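Orf34 (Pseudomonas syringae pv. syringae, PDB 5KLP) transfers acetyl groups from acetyl-CoA to serine, threonine and lysine residues of host plant proteins, impairing the microtubule network and immunity. Local coordinates at the inositol hexakisphosphate site. Residues are numbered along the deposited sequence; one frame, centred on the assembly and turned at random.

The inositol hexakisphosphate site. Residues 22, 26, 79, 195, 198-199, 202, 262-263, 286-287, 290, 299, 328, 331, 335. With IHP (inositol hexakisphosphate), chain B.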
loop_
_atom_site.group_PDB
_atom_site.type_symbol
_atom_site.label_atom_id
_atom_site.label_comp_id
_atom_site.label_asym_id
_atom_site.label_seq_id
_atom_site.Cartn_x
_atom_site.Cartn_y
_atom_site.Cartn_z
ATOM N N ARG A 22 22.354 1.924 -5.054
ATOM C CA ARG A 22 21.451 1.017 -4.338
ATOM C C ARG A 22 20.504 0.296 -5.286
ATOM O O ARG A 22 20.251 -0.907 -5.141
ATOM C CB ARG A 22 20.641 1.760 -3.281
ATOM C CG ARG A 22 21.445 2.217 -2.077
ATOM C CD ARG A 22 21.612 1.058 -1.099
ATOM N NE ARG A 22 20.420 0.879 -0.270
ATOM C CZ ARG A 22 20.008 1.717 0.679
ATOM N NH1 ARG A 22 20.688 2.824 0.945
ATOM N NH2 ARG A 22 18.903 1.442 1.362
ATOM N N LYS A 26 20.248 -3.818 -6.766
ATOM C CA LYS A 26 19.032 -4.615 -6.870
ATOM C C LYS A 26 18.842 -5.118 -8.302
ATOM O O LYS A 26 18.362 -6.226 -8.509
ATOM C CB LYS A 26 17.815 -3.832 -6.393
ATOM C CG LYS A 26 17.816 -3.562 -4.898
ATOM C CD LYS A 26 16.553 -2.825 -4.496
ATOM C CE LYS A 26 16.472 -2.589 -2.990
ATOM N NZ LYS A 26 15.815 -3.701 -2.247
ATOM N N ARG A 79 7.024 -16.905 2.924
ATOM C CA ARG A 79 8.180 -16.307 3.591
ATOM C C ARG A 79 7.810 -15.855 5.004
ATOM O O ARG A 79 8.624 -15.924 5.922
ATOM C CB ARG A 79 8.723 -15.099 2.809
ATOM C CG ARG A 79 9.255 -15.439 1.418
ATOM C CD ARG A 79 9.923 -14.256 0.698
ATOM N NE ARG A 79 11.026 -13.665 1.461
ATOM C CZ ARG A 79 10.950 -12.586 2.238
ATOM N NH1 ARG A 79 9.805 -11.921 2.382
ATOM N NH2 ARG A 79 12.039 -12.167 2.873
ATOM N N ASN A 195 3.737 -3.949 -0.717
ATOM C CA ASN A 195 4.672 -3.556 0.330
ATOM C C ASN A 195 3.936 -3.228 1.616
ATOM O O ASN A 195 4.372 -3.598 2.705
ATOM C CB ASN A 195 5.516 -2.349 -0.098
ATOM C CG ASN A 195 6.563 -1.982 0.947
ATOM O OD1 ASN A 195 6.322 -1.151 1.810
ATOM N ND2 ASN A 195 7.726 -2.631 0.879
ATOM N N ILE A 198 2.861 -6.304 3.630
ATOM C CA ILE A 198 4.006 -6.824 4.389
ATOM C C ILE A 198 4.293 -5.946 5.617
ATOM O O ILE A 198 4.567 -6.465 6.708
ATOM C CB ILE A 198 5.279 -6.911 3.520
ATOM C CG1 ILE A 198 5.036 -7.832 2.318
ATOM C CG2 ILE A 198 6.464 -7.420 4.363
ATOM C CD1 ILE A 198 6.164 -7.834 1.299
ATOM N N LYS A 199 4.253 -4.622 5.439
ATOM C CA LYS A 199 4.527 -3.719 6.570
ATOM C C LYS A 199 3.440 -3.806 7.635
ATOM O O LYS A 199 3.715 -3.681 8.828
ATOM C CB LYS A 199 4.670 -2.266 6.096
ATOM C CG LYS A 199 5.844 -2.023 5.145
ATOM C CD LYS A 199 7.142 -2.615 5.702
ATOM C CE LYS A 199 8.334 -2.243 4.844
ATOM N NZ LYS A 199 9.569 -2.905 5.334
ATOM N N LYS A 202 4.312 -6.806 9.568
ATOM C CA LYS A 202 5.459 -6.562 10.436
ATOM C C LYS A 202 5.091 -5.680 11.627
ATOM O O LYS A 202 5.661 -5.814 12.705
ATOM C CB LYS A 202 6.618 -5.909 9.680
ATOM C CG LYS A 202 7.386 -6.822 8.753
ATOM C CD LYS A 202 8.629 -6.110 8.220
ATOM C CE LYS A 202 9.605 -7.090 7.558
ATOM N NZ LYS A 202 9.589 -7.093 6.088
ATOM N N LYS A 262 8.904 4.613 3.339
ATOM C CA LYS A 262 10.210 4.251 2.802
ATOM C C LYS A 262 10.299 4.293 1.264
ATOM O O LYS A 262 11.371 4.548 0.705
ATOM C CB LYS A 262 10.600 2.845 3.291
ATOM C CG LYS A 262 10.980 2.767 4.748
ATOM C CD LYS A 262 11.484 1.386 5.123
ATOM C CE LYS A 262 12.896 1.127 4.569
ATOM N NZ LYS A 262 13.464 -0.173 5.058
ATOM N N HIS A 263 9.188 4.027 0.580
ATOM C CA HIS A 263 9.187 4.025 -0.890
ATOM C C HIS A 263 8.525 5.260 -1.484
ATOM O O HIS A 263 8.193 5.281 -2.671
ATOM C CB HIS A 263 8.499 2.757 -1.401
ATOM C CG HIS A 263 9.179 1.510 -0.941
ATOM N ND1 HIS A 263 10.457 1.180 -1.336
ATOM C CD2 HIS A 263 8.800 0.561 -0.055
ATOM C CE1 HIS A 263 10.823 0.060 -0.743
ATOM N NE2 HIS A 263 9.836 -0.337 0.041
ATOM N N ASN A 286 16.212 1.698 8.167
ATOM C CA ASN A 286 16.773 0.405 7.788
ATOM C C ASN A 286 17.037 -0.464 9.012
ATOM O O ASN A 286 17.123 0.046 10.119
ATOM C CB ASN A 286 18.065 0.581 6.987
ATOM C CG ASN A 286 19.194 1.162 7.813
ATOM O OD1 ASN A 286 18.968 1.829 8.820
ATOM N ND2 ASN A 286 20.426 0.878 7.402
ATOM N N SER A 287 17.161 -1.774 8.821
ATOM C CA SER A 287 17.317 -2.666 9.967
ATOM C C SER A 287 18.662 -2.432 10.659
ATOM O O SER A 287 19.612 -1.929 10.050
ATOM C CB SER A 287 17.193 -4.127 9.542
ATOM O OG SER A 287 18.261 -4.499 8.685
ATOM N N HIS A 290 22.487 -3.383 9.638
ATOM C CA HIS A 290 23.324 -2.519 8.813
ATOM C C HIS A 290 24.266 -1.728 9.708
ATOM O O HIS A 290 23.885 -1.295 10.802
ATOM C CB HIS A 290 22.467 -1.568 7.966
ATOM C CG HIS A 290 21.821 -2.225 6.787
ATOM N ND1 HIS A 290 22.475 -2.427 5.590
ATOM C CD2 HIS A 290 20.571 -2.725 6.620
ATOM C CE1 HIS A 290 21.660 -3.029 4.741
ATOM N NE2 HIS A 290 20.497 -3.215 5.340
ATOM N N ARG A 299 17.496 7.724 2.647
ATOM C CA ARG A 299 17.026 6.643 1.803
ATOM C C ARG A 299 16.539 7.184 0.469
ATOM O O ARG A 299 16.933 6.684 -0.595
ATOM C CB ARG A 299 15.909 5.845 2.484
ATOM C CG ARG A 299 15.411 4.749 1.575
ATOM C CD ARG A 299 14.266 3.922 2.133
ATOM N NE ARG A 299 13.900 2.964 1.096
ATOM C CZ ARG A 299 14.470 1.773 0.935
ATOM N NH1 ARG A 299 15.411 1.351 1.771
ATOM N NH2 ARG A 299 14.082 0.993 -0.068
ATOM N N PHE A 328 11.792 -2.144 -4.904
ATOM C CA PHE A 328 10.963 -3.127 -4.219
ATOM C C PHE A 328 10.419 -4.167 -5.219
ATOM O O PHE A 328 10.372 -5.355 -4.919
ATOM C CB PHE A 328 9.815 -2.439 -3.459
ATOM C CG PHE A 328 8.850 -3.407 -2.823
ATOM C CD1 PHE A 328 9.231 -4.172 -1.729
ATOM C CD2 PHE A 328 7.584 -3.590 -3.354
ATOM C CE1 PHE A 328 8.352 -5.088 -1.156
ATOM C CE2 PHE A 328 6.706 -4.503 -2.797
ATOM C CZ PHE A 328 7.091 -5.255 -1.693
ATOM N N GLN A 331 13.019 -6.667 -5.972
ATOM C CA GLN A 331 13.137 -7.537 -4.810
ATOM C C GLN A 331 12.074 -8.634 -4.811
ATOM O O GLN A 331 12.370 -9.803 -4.526
ATOM C CB GLN A 331 13.031 -6.711 -3.529
ATOM C CG GLN A 331 12.787 -7.528 -2.288
ATOM C CD GLN A 331 12.513 -6.649 -1.079
ATOM O OE1 GLN A 331 13.427 -6.040 -0.517
ATOM N NE2 GLN A 331 11.238 -6.544 -0.702
ATOM N N ARG A 335 12.444 -12.670 -5.236
ATOM C CA ARG A 335 11.924 -13.632 -4.274
ATOM C C ARG A 335 11.104 -14.727 -4.966
ATOM O O ARG A 335 11.192 -15.898 -4.603
ATOM C CB ARG A 335 11.107 -12.918 -3.210
ATOM C CG ARG A 335 11.989 -12.206 -2.196
ATOM C CD ARG A 335 11.168 -11.301 -1.268
ATOM N NE ARG A 335 12.051 -10.585 -0.360
ATOM C CZ ARG A 335 11.641 -9.682 0.525
ATOM N NH1 ARG A 335 10.349 -9.401 0.637
ATOM N NH2 ARG A 335 12.527 -9.075 1.300
HETATM C C1 IHP B . 13.896 -7.006 3.340
HETATM C C2 IHP B . 12.944 -5.838 2.816
HETATM C C3 IHP B . 13.498 -4.493 2.209
HETATM C C4 IHP B . 15.091 -4.362 2.271
HETATM C C5 IHP B . 15.844 -5.225 3.266
HETATM C C6 IHP B . 15.392 -6.649 2.976
HETATM O O11 IHP B . 13.704 -7.289 4.603
HETATM P P1 IHP B . 13.258 -8.737 5.360
HETATM O O21 IHP B . 12.291 -8.446 6.506
HETATM O O31 IHP B . 14.500 -9.421 5.940
HETATM O O41 IHP B . 12.582 -9.748 4.450
HETATM O O12 IHP B . 11.890 -5.582 3.663
HETATM P P2 IHP B . 10.343 -5.893 3.078
HETATM O O22 IHP B . 10.219 -7.386 2.704
HETATM O O32 IHP B . 9.212 -5.537 4.049
HETATM O O42 IHP B . 10.155 -5.122 1.749
HETATM O O13 IHP B . 12.932 -3.557 2.861
HETATM P P3 IHP B . 11.893 -2.280 2.499
HETATM O O23 IHP B . 10.531 -2.600 1.883
HETATM O O33 IHP B . 11.703 -1.895 3.965
HETATM O O43 IHP B . 12.545 -1.150 1.708
HETATM O O14 IHP B . 15.481 -3.085 2.399
HETATM P P4 IHP B . 15.956 -2.176 1.143
HETATM O O24 IHP B . 14.762 -1.651 0.344
HETATM O O34 IHP B . 16.836 -0.990 1.590
HETATM O O44 IHP B . 16.815 -3.004 0.170
HETATM O O15 IHP B . 15.812 -4.828 4.549
HETATM P P5 IHP B . 17.179 -4.248 5.388
HETATM O O25 IHP B . 18.324 -3.944 4.415
HETATM O O35 IHP B . 16.845 -2.931 6.142
HETATM O O45 IHP B . 17.705 -5.255 6.415
HETATM O O16 IHP B . 16.230 -7.527 3.525
HETATM P P6 IHP B . 16.637 -8.968 2.869
HETATM O O26 IHP B . 16.740 -8.850 1.350
HETATM O O36 IHP B . 17.984 -9.473 3.419
HETATM O O46 IHP B . 15.589 -10.034 3.205
HETATM O O HOH W 1 13.373 -3.218 -1.462
HETATM O O HOH W 2 9.694 -9.545 4.161
HETATM O O HOH W 3 16.126 -0.797 4.622
#
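The P3 phosphate of inositol hexakisphosphate is held by several groups of a strongly basic pocket. Its O23 accepts two in-plane N-H bonds, from the amide ND2 of Asn195 at 3.0 Å and from the imidazole NE2 of His263. On the same phosphate, O33 lies between two lysine amino tips that form salt bridges with it: Lys199 NZ at 2.7 Å and Lys262 NZ, whose chain is bent at chi3 (74°). Lys199 also reaches O32 of the neighbouring P2 phosphate, where Lys202 NZ, swung over by a bend at chi4 (102°), makes a salt bridge of 2.6 Å.

Arg299 meets the P4 phosphate with the edge of its guanidinium. Its chain is extended from CG to NE, with CG anti to the backbone N (chi1 179°), and NH1 stands 2.7 Å from O34. Arg22 approaches that oxygen in plane through NH2, while Lys26 NZ takes O44 of the same phosphate. At P5, the backbone N of Ser287 points almost straight at O35 (2.9 Å), its hydroxyl OG bonds O45, and the poorly ordered His290 adds NE2 to O25.

Arg335 and Arg79 serve the P2 and P1 phosphates. Arg335 NH1 lies 2.9 Å from O22 in a salt bridge, and Arg79 NH2 points in plane at O41. The two guanidiniums overlap at their rims, and Gln331 NE2 lies over the rim of the opposite face of Arg335; the phosphates probably offset the repulsion between these two overlapping guanidiniums. A water ties Arg79 and Lys202 to both phosphates. Gln331 also puts NE2 3.0 Å from O42, which also touches CE1 of Phe328, whose ring has Asn195 ND2 over one face, toward the rim.

By joining helices 21-36, 61-79, 189-202, 296-302 and 324-340 through one polyanion, this cofactor site, whose centre is about 21 Å from the active-site His123, probably holds the acetyltransferase in its active shape, consistent with allosteric activation.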